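Local coordinates for putative major capsid protein (Cafeteriavirus-dependent mavirus, PDB 6G44) that probably builds the outer shell of the virophage particle, its double jelly-roll subunits associating in threes as capsid building blocks, at residues 176-188 against 194-206. Numbering follows the deposited sequence. Where two conformers were deposited one is given.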
ATOM      1  N   ARG C 176       9.426  -9.943 -10.669  1.00  9.79           N
ATOM      2  CA  ARG C 176      10.356  -9.762 -11.800  1.00 10.09           C
ATOM      3  C   ARG C 176      10.265 -10.933 -12.780  1.00  9.77           C
ATOM      4  O   ARG C 176      11.180 -11.145 -13.603  1.00 10.15           O
ATOM      5  CB  ARG C 176      11.785  -9.632 -11.275  1.00 10.15           C
ATOM      6  CG  ARG C 176      11.986  -8.563 -10.211  1.00 10.32           C
ATOM      7  CD  ARG C 176      13.458  -8.224  -9.937  1.00 10.60           C
ATOM      8  NE  ARG C 176      14.274  -9.410  -9.623  1.00 10.32           N
ATOM      9  CZ  ARG C 176      14.563  -9.880  -8.402  1.00 10.58           C
ATOM     10  NH1 ARG C 176      14.096  -9.302  -7.294  1.00 10.29           N
ATOM     11  NH2 ARG C 176      15.284 -10.983  -8.284  1.00 10.62           N
ATOM     12  N   GLY C 177       9.151 -11.656 -12.713  1.00  9.87           N
ATOM     13  CA  GLY C 177       8.968 -12.885 -13.475  1.00 10.37           C
ATOM     14  C   GLY C 177       8.314 -12.636 -14.805  1.00  9.67           C
ATOM     15  O   GLY C 177       8.001 -11.499 -15.176  1.00  9.85           O
ATOM     16  N   LEU C 178       8.068 -13.733 -15.509  1.00 10.57           N
ATOM     17  CA  LEU C 178       7.484 -13.660 -16.845  1.00 11.09           C
ATOM     18  C   LEU C 178       6.002 -13.337 -16.761  1.00 11.43           C
ATOM     19  O   LEU C 178       5.353 -13.605 -15.741  1.00 12.48           O
ATOM     20  CB  LEU C 178       7.700 -14.973 -17.580  1.00 11.55           C
ATOM     21  CG  LEU C 178       9.155 -15.445 -17.653  1.00 11.72           C
ATOM     22  CD1 LEU C 178       9.230 -16.820 -18.319  1.00 12.53           C
ATOM     23  CD2 LEU C 178      10.048 -14.419 -18.314  1.00 12.01           C
ATOM     24  N   GLY C 179       5.453 -12.731 -17.797  1.00 11.48           N
ATOM     25  CA  GLY C 179       4.006 -12.589 -17.882  1.00 11.50           C
ATOM     26  C   GLY C 179       3.418 -11.655 -16.834  1.00 11.44           C
ATOM     27  O   GLY C 179       2.297 -11.849 -16.412  1.00 11.69           O
ATOM     28  N   CYS C 180       4.175 -10.658 -16.398  1.00 10.88           N
ATOM     29  CA  CYS C 180       3.689  -9.756 -15.329  1.00 10.82           C
ATOM     30  C   CYS C 180       3.880  -8.281 -15.700  1.00 10.30           C
ATOM     31  O   CYS C 180       2.901  -7.618 -16.065  1.00 11.24           O
ATOM     32  CB  CYS C 180       4.321 -10.102 -13.989  1.00 11.13           C
ATOM     33  SG  CYS C 180       3.450  -9.284 -12.605  1.00 11.43           S
ATOM     34  N   ASN C 181       5.105  -7.775 -15.636  1.00  9.76           N
ATOM     35  CA  ASN C 181       5.371  -6.358 -15.914  1.00  9.54           C
ATOM     36  C   ASN C 181       6.069  -6.057 -17.241  1.00  9.62           C
ATOM     37  O   ASN C 181       6.048  -4.915 -17.683  1.00 10.87           O
ATOM     38  CB  ASN C 181       6.196  -5.758 -14.788  1.00  9.40           C
ATOM     39  CG  ASN C 181       5.509  -5.890 -13.456  1.00 10.18           C
ATOM     40  OD1 ASN C 181       4.286  -5.675 -13.379  1.00 11.55           O
ATOM     41  ND2 ASN C 181       6.244  -6.247 -12.409  1.00 10.79           N
ATOM     42  N   TYR C 182       6.682  -7.072 -17.870  1.00  9.83           N
ATOM     43  CA  TYR C 182       7.402  -6.868 -19.153  1.00  9.76           C
ATOM     44  C   TYR C 182       7.012  -7.930 -20.164  1.00 10.00           C
ATOM     45  O   TYR C 182       6.628  -9.056 -19.820  1.00 10.43           O
ATOM     46  CB  TYR C 182       8.927  -6.842 -18.941  1.00  9.84           C
ATOM     47  CG  TYR C 182       9.480  -8.057 -18.242  1.00 10.28           C
ATOM     48  CD1 TYR C 182       9.770  -9.213 -18.928  1.00 10.33           C
ATOM     49  CD2 TYR C 182       9.698  -8.062 -16.851  1.00 10.25           C
ATOM     50  CE1 TYR C 182      10.238 -10.343 -18.294  1.00 10.68           C
ATOM     51  CE2 TYR C 182      10.183  -9.195 -16.203  1.00 10.35           C
ATOM     52  CZ  TYR C 182      10.465 -10.342 -16.938  1.00 10.44           C
ATOM     53  OH  TYR C 182      10.952 -11.494 -16.354  1.00 11.15           O
ATOM     54  N   ALA C 183       7.159  -7.545 -21.440  1.00 10.64           N
ATOM     55  CA  ALA C 183       6.891  -8.442 -22.557  1.00 10.81           C
ATOM     56  C   ALA C 183       7.957  -9.520 -22.668  1.00 10.53           C
ATOM     57  O   ALA C 183       9.134  -9.288 -22.410  1.00 11.91           O
ATOM     58  CB  ALA C 183       6.837  -7.657 -23.845  1.00 11.45           C
ATOM     59  N   TYR C 184       7.525 -10.699 -23.059  1.00 10.92           N
ATOM     60  CA  TYR C 184       8.425 -11.849 -23.138  1.00 11.12           C
ATOM     61  C   TYR C 184       7.816 -12.860 -24.115  1.00 11.82           C
ATOM     62  O   TYR C 184       6.614 -12.857 -24.387  1.00 11.79           O
ATOM     63  CB  TYR C 184       8.664 -12.512 -21.718  1.00 11.26           C
ATOM     64  CG  TYR C 184       7.483 -13.382 -21.395  1.00 11.72           C
ATOM     65  CD1 TYR C 184       6.233 -12.818 -21.155  1.00 12.24           C
ATOM     66  CD2 TYR C 184       7.554 -14.778 -21.480  1.00 11.79           C
ATOM     67  CE1 TYR C 184       5.110 -13.601 -20.990  1.00 12.70           C
ATOM     68  CE2 TYR C 184       6.438 -15.564 -21.290  1.00 12.33           C
ATOM     69  CZ  TYR C 184       5.204 -14.975 -21.059  1.00 12.48           C
ATOM     70  OH  TYR C 184       4.070 -15.766 -20.951  1.00 13.47           O
ATOM     71  N   TYR C 185       8.656 -13.784 -24.579  1.00 12.32           N
ATOM     72  CA  TYR C 185       8.173 -14.938 -25.348  1.00 13.24           C
ATOM     73  C   TYR C 185       9.108 -16.116 -25.169  1.00 13.50           C
ATOM     74  O   TYR C 185      10.289 -16.002 -25.488  1.00 13.33           O
ATOM     75  CB  TYR C 185       8.059 -14.619 -26.833  1.00 13.89           C
ATOM     76  CG  TYR C 185       7.581 -15.829 -27.629  1.00 14.95           C
ATOM     77  CD1 TYR C 185       6.319 -16.358 -27.413  1.00 16.57           C
ATOM     78  CD2 TYR C 185       8.418 -16.449 -28.553  1.00 16.44           C
ATOM     79  CE1 TYR C 185       5.876 -17.464 -28.122  1.00 18.06           C
ATOM     80  CE2 TYR C 185       7.982 -17.566 -29.266  1.00 18.26           C
ATOM     81  CZ  TYR C 185       6.719 -18.063 -29.033  1.00 18.11           C
ATOM     82  OH  TYR C 185       6.254 -19.193 -29.707  1.00 22.42           O
ATOM     83  N   ILE C 186       8.578 -17.228 -24.687  1.00 14.82           N
ATOM     84  CA  ILE C 186       9.336 -18.488 -24.551  1.00 15.74           C
ATOM     85  C   ILE C 186       9.190 -19.287 -25.835  1.00 15.85           C
ATOM     86  O   ILE C 186       8.074 -19.617 -26.253  1.00 16.33           O
ATOM     87  CB  ILE C 186       8.826 -19.338 -23.377  1.00 17.75           C
ATOM     88  CG1 ILE C 186       8.934 -18.547 -22.067  1.00 18.91           C
ATOM     89  CG2 ILE C 186       9.629 -20.628 -23.262  1.00 18.82           C
ATOM     90  CD1 ILE C 186       8.098 -19.113 -20.941  1.00 20.99           C
ATOM     91  N   HIS C 187      10.330 -19.608 -26.453  1.00 15.42           N
ATOM     92  CA  HIS C 187      10.312 -20.408 -27.671  1.00 16.19           C
ATOM     93  C   HIS C 187       9.889 -21.820 -27.303  1.00 17.21           C
ATOM     94  O   HIS C 187      10.167 -22.303 -26.198  1.00 16.93           O
ATOM     95  CB  HIS C 187      11.694 -20.447 -28.301  1.00 15.98           C
ATOM     96  CG  HIS C 187      12.242 -19.116 -28.740  1.00 16.68           C
ATOM     97  ND1 HIS C 187      13.195 -19.020 -29.735  1.00 17.55           N
ATOM     98  CD2 HIS C 187      12.056 -17.851 -28.285  1.00 16.32           C
ATOM     99  CE1 HIS C 187      13.541 -17.757 -29.895  1.00 17.50           C
ATOM    100  NE2 HIS C 187      12.863 -17.022 -29.025  1.00 16.75           N
ATOM    101  N   PRO C 188       9.221 -22.528 -28.227  1.00 18.72           N
ATOM    102  CA  PRO C 188       8.862 -23.922 -27.968  1.00 19.18           C
ATOM    103  C   PRO C 188      10.056 -24.789 -27.544  1.00 18.39           C
ATOM    104  O   PRO C 188      11.162 -24.641 -28.080  1.00 20.61           O
ATOM    105  CB  PRO C 188       8.316 -24.382 -29.333  1.00 20.04           C
ATOM    106  CG  PRO C 188       7.696 -23.134 -29.885  1.00 20.18           C
ATOM    107  CD  PRO C 188       8.698 -22.071 -29.531  1.00 20.17           C
ATOM    108  N   THR C 194      17.437 -29.438 -22.774  1.00 19.02           N
ATOM    109  CA  THR C 194      18.148 -28.997 -21.586  1.00 18.86           C
ATOM    110  C   THR C 194      18.452 -27.485 -21.666  1.00 17.91           C
ATOM    111  O   THR C 194      19.291 -26.958 -20.944  1.00 17.46           O
ATOM    112  CB  THR C 194      19.459 -29.771 -21.401  1.00 19.80           C
ATOM    113  OG1 THR C 194      20.257 -29.643 -22.580  1.00 19.97           O
ATOM    114  CG2 THR C 194      19.154 -31.255 -21.125  1.00 20.21           C
ATOM    115  N   SER C 195      17.759 -26.810 -22.570  1.00 18.89           N
ATOM    116  CA  SER C 195      17.923 -25.378 -22.757  1.00 17.85           C
ATOM    117  C   SER C 195      16.598 -24.733 -23.103  1.00 17.92           C
ATOM    118  O   SER C 195      15.664 -25.396 -23.543  1.00 19.20           O
ATOM    119  CB  SER C 195      18.948 -25.092 -23.836  1.00 19.75           C
ATOM    120  OG  SER C 195      18.538 -25.627 -25.088  1.00 22.42           O
ATOM    121  N   VAL C 196      16.531 -23.413 -22.910  1.00 16.04           N
ATOM    122  CA  VAL C 196      15.351 -22.645 -23.266  0.50 15.34           C
ATOM    123  C   VAL C 196      15.794 -21.314 -23.882  1.00 15.18           C
ATOM    124  O   VAL C 196      16.833 -20.789 -23.505  1.00 14.63           O
ATOM    125  CB  VAL C 196      14.434 -22.464 -22.024  0.50 15.16           C
ATOM    126  CG1 VAL C 196      15.056 -21.550 -20.981  0.50 14.84           C
ATOM    127  CG2 VAL C 196      13.053 -21.963 -22.411  0.50 14.36           C
ATOM    128  N   LYS C 197      15.006 -20.807 -24.832  1.00 15.60           N
ATOM    129  CA  LYS C 197      15.233 -19.475 -25.388  1.00 14.76           C
ATOM    130  C   LYS C 197      14.032 -18.616 -25.026  1.00 14.01           C
ATOM    131  O   LYS C 197      12.902 -19.021 -25.240  1.00 14.72           O
ATOM    132  CB  LYS C 197      15.428 -19.500 -26.910  1.00 17.25           C
ATOM    133  CG  LYS C 197      16.807 -19.950 -27.330  1.00 19.70           C
ATOM    134  CD  LYS C 197      16.938 -19.957 -28.852  1.00 21.45           C
ATOM    135  CE  LYS C 197      18.340 -20.348 -29.284  1.00 25.24           C
ATOM    136  NZ  LYS C 197      18.478 -20.142 -30.758  1.00 26.66           N
ATOM    137  N   ILE C 198      14.322 -17.435 -24.502  1.00 13.16           N
ATOM    138  CA  ILE C 198      13.282 -16.474 -24.097  1.00 13.24           C
ATOM    139  C   ILE C 198      13.616 -15.098 -24.691  1.00 12.08           C
ATOM    140  O   ILE C 198      14.730 -14.582 -24.508  1.00 12.46           O
ATOM    141  CB  ILE C 198      13.170 -16.356 -22.555  1.00 14.30           C
ATOM    142  CG1 ILE C 198      13.023 -17.739 -21.946  1.00 15.29           C
ATOM    143  CG2 ILE C 198      11.990 -15.444 -22.177  1.00 13.95           C
ATOM    144  CD1 ILE C 198      13.074 -17.786 -20.443  1.00 15.86           C
ATOM    145  N   ASP C 199      12.649 -14.507 -25.374  1.00 12.07           N
ATOM    146  CA  ASP C 199      12.730 -13.132 -25.839  1.00 12.66           C
ATOM    147  C   ASP C 199      12.237 -12.231 -24.705  1.00 13.01           C
ATOM    148  O   ASP C 199      11.226 -12.538 -24.051  1.00 13.91           O
ATOM    149  CB  ASP C 199      11.841 -12.889 -27.057  1.00 13.10           C
ATOM    150  CG  ASP C 199      12.126 -13.838 -28.211  1.00 14.28           C
ATOM    151  OD1 ASP C 199      13.262 -14.376 -28.297  1.00 15.36           O
ATOM    152  OD2 ASP C 199      11.199 -14.052 -29.024  1.00 16.19           O
ATOM    153  N   PHE C 200      12.942 -11.144 -24.480  1.00 12.83           N
ATOM    154  CA  PHE C 200      12.578 -10.115 -23.477  1.00 12.33           C
ATOM    155  C   PHE C 200      12.529  -8.733 -24.121  1.00 12.65           C
ATOM    156  O   PHE C 200      13.320  -8.426 -25.029  1.00 12.12           O
ATOM    157  CB  PHE C 200      13.628 -10.033 -22.379  1.00 12.50           C
ATOM    158  CG  PHE C 200      13.720 -11.238 -21.489  1.00 12.75           C
ATOM    159  CD1 PHE C 200      12.970 -11.311 -20.337  1.00 12.45           C
ATOM    160  CD2 PHE C 200      14.594 -12.281 -21.776  1.00 13.09           C
ATOM    161  CE1 PHE C 200      13.079 -12.379 -19.501  1.00 12.52           C
ATOM    162  CE2 PHE C 200      14.686 -13.381 -20.952  1.00 13.10           C
ATOM    163  CZ  PHE C 200      13.944 -13.423 -19.783  1.00 12.80           C
ATOM    164  N   VAL C 201      11.654  -7.870 -23.609  1.00 12.65           N
ATOM    165  CA  VAL C 201      11.642  -6.440 -23.919  1.00 12.77           C
ATOM    166  C   VAL C 201      11.491  -5.714 -22.586  1.00 12.74           C
ATOM    167  O   VAL C 201      10.544  -6.020 -21.837  1.00 13.04           O
ATOM    168  CB  VAL C 201      10.504  -6.019 -24.843  1.00 13.80           C
ATOM    169  CG1 VAL C 201      10.609  -4.554 -25.177  1.00 14.60           C
ATOM    170  CG2 VAL C 201      10.508  -6.821 -26.126  1.00 15.17           C
ATOM    171  N   VAL C 202      12.378  -4.792 -22.297  1.00 12.21           N
ATOM    172  CA  VAL C 202      12.324  -3.988 -21.039  1.00 12.93           C
ATOM    173  C   VAL C 202      12.500  -2.521 -21.379  1.00 12.83           C
ATOM    174  O   VAL C 202      13.459  -2.170 -22.099  1.00 12.47           O
ATOM    175  CB  VAL C 202      13.426  -4.402 -20.048  1.00 14.27           C
ATOM    176  CG1 VAL C 202      13.464  -3.486 -18.825  1.00 15.00           C
ATOM    177  CG2 VAL C 202      13.236  -5.855 -19.651  1.00 15.85           C
ATOM    178  N   ASP C 203      11.630  -1.660 -20.840  1.00 12.18           N
ATOM    179  CA  ASP C 203      11.665  -0.192 -21.038  1.00 12.97           C
ATOM    180  C   ASP C 203      11.872   0.407 -19.638  1.00 12.92           C
ATOM    181  O   ASP C 203      10.921   0.421 -18.838  1.00 13.95           O
ATOM    182  CB  ASP C 203      10.338   0.262 -21.681  1.00 14.13           C
ATOM    183  CG  ASP C 203      10.248   1.754 -21.971  1.00 15.63           C
ATOM    184  OD1 ASP C 203      10.953   2.544 -21.330  1.00 16.43           O
ATOM    185  OD2 ASP C 203       9.414   2.154 -22.855  1.00 17.97           O
ATOM    186  N   GLU C 204      13.069   0.899 -19.358  1.00 11.28           N
ATOM    187  CA  GLU C 204      13.495   1.333 -18.012  1.00 11.15           C
ATOM    188  C   GLU C 204      14.096   2.749 -18.078  1.00 10.83           C
ATOM    189  O   GLU C 204      14.843   3.076 -19.013  1.00 11.26           O
ATOM    190  CB  GLU C 204      14.522   0.322 -17.483  1.00 11.94           C
ATOM    191  CG  GLU C 204      15.074   0.595 -16.093  1.00 11.55           C
ATOM    192  CD  GLU C 204      15.826  -0.589 -15.503  1.00 11.31           C
ATOM    193  OE1 GLU C 204      15.355  -1.740 -15.677  1.00 12.87           O
ATOM    194  OE2 GLU C 204      16.889  -0.360 -14.868  1.00 11.73           O
ATOM    195  N   ALA C 205      13.757   3.622 -17.127  1.00 10.27           N
ATOM    196  CA  ALA C 205      14.333   4.950 -17.056  1.00 10.72           C
ATOM    197  C   ALA C 205      15.842   4.861 -16.845  1.00 10.93           C
ATOM    198  O   ALA C 205      16.306   4.060 -16.013  1.00 10.93           O
ATOM    199  CB  ALA C 205      13.696   5.744 -15.927  1.00 11.31           C
ATOM    200  N   LEU C 206      16.610   5.672 -17.574  1.00 10.76           N
ATOM    201  CA  LEU C 206      18.050   5.750 -17.337  1.00 11.46           C
ATOM    202  C   LEU C 206      18.356   6.534 -16.072  1.00 11.17           C
ATOM    203  O   LEU C 206      17.896   7.675 -15.954  1.00 11.33           O
ATOM    204  CB  LEU C 206      18.724   6.443 -18.521  1.00 11.98           C
ATOM    205  CG  LEU C 206      20.238   6.632 -18.437  1.00 12.26           C
ATOM    206  CD1 LEU C 206      20.997   5.341 -18.239  1.00 12.97           C
ATOM    207  CD2 LEU C 206      20.721   7.340 -19.707  1.00 13.15           C
TER
HETATM  208  O   HOH W   1       8.119  -4.800 -21.758  1.00 13.63           O
HETATM  209  O   HOH W   2      12.880 -22.561 -25.640  1.00 20.99           O
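His187, with CG opposite its carbonyl carbon (chi1 -62°), and Asp199, turned likewise (chi1 -55°), swing their polar groups together across an antiparallel beta hairpin, strands 183-186 and 195-205 of a jelly-roll sheet. His187 NE2 donates to Asp199 OD1 at 2.8 Å; the oxygen lies in the imidazole plane, but the nitrogen comes from above the carboxylate plane. OD1 is shared with Thr80 OG1 of strand 74-84, His187 itself sitting just past the end of strand 183-186. Lys197 CB lies over the His187 ring face, 3.7 Å from its centroid, a CH-pi contact suited to lysine's methylene chain. Beneath these side chains, Tyr185 and Asp199 exchange two backbone hydrogen bonds, the shorter from Asp199 N to Tyr185 O at 2.8 Å.

The opposite face, with Ile186, Ile198, Phe200 and Tyr184, is largely apolar. Ile186 and Ile198 lie side by side. From the loop before strand 183-186, Tyr182 CE1 meets the Phe200 ring edge, 3.5 Å from Phe200 CD1, and Leu178 CD2 lies beside the same ring. Tyr184 reaches beyond the hairpin, its hydroxyl bonding Gly401 N of the second subunit. Tyrosine also suits position 182: its OH donates to Arg176 O at 2.8 Å.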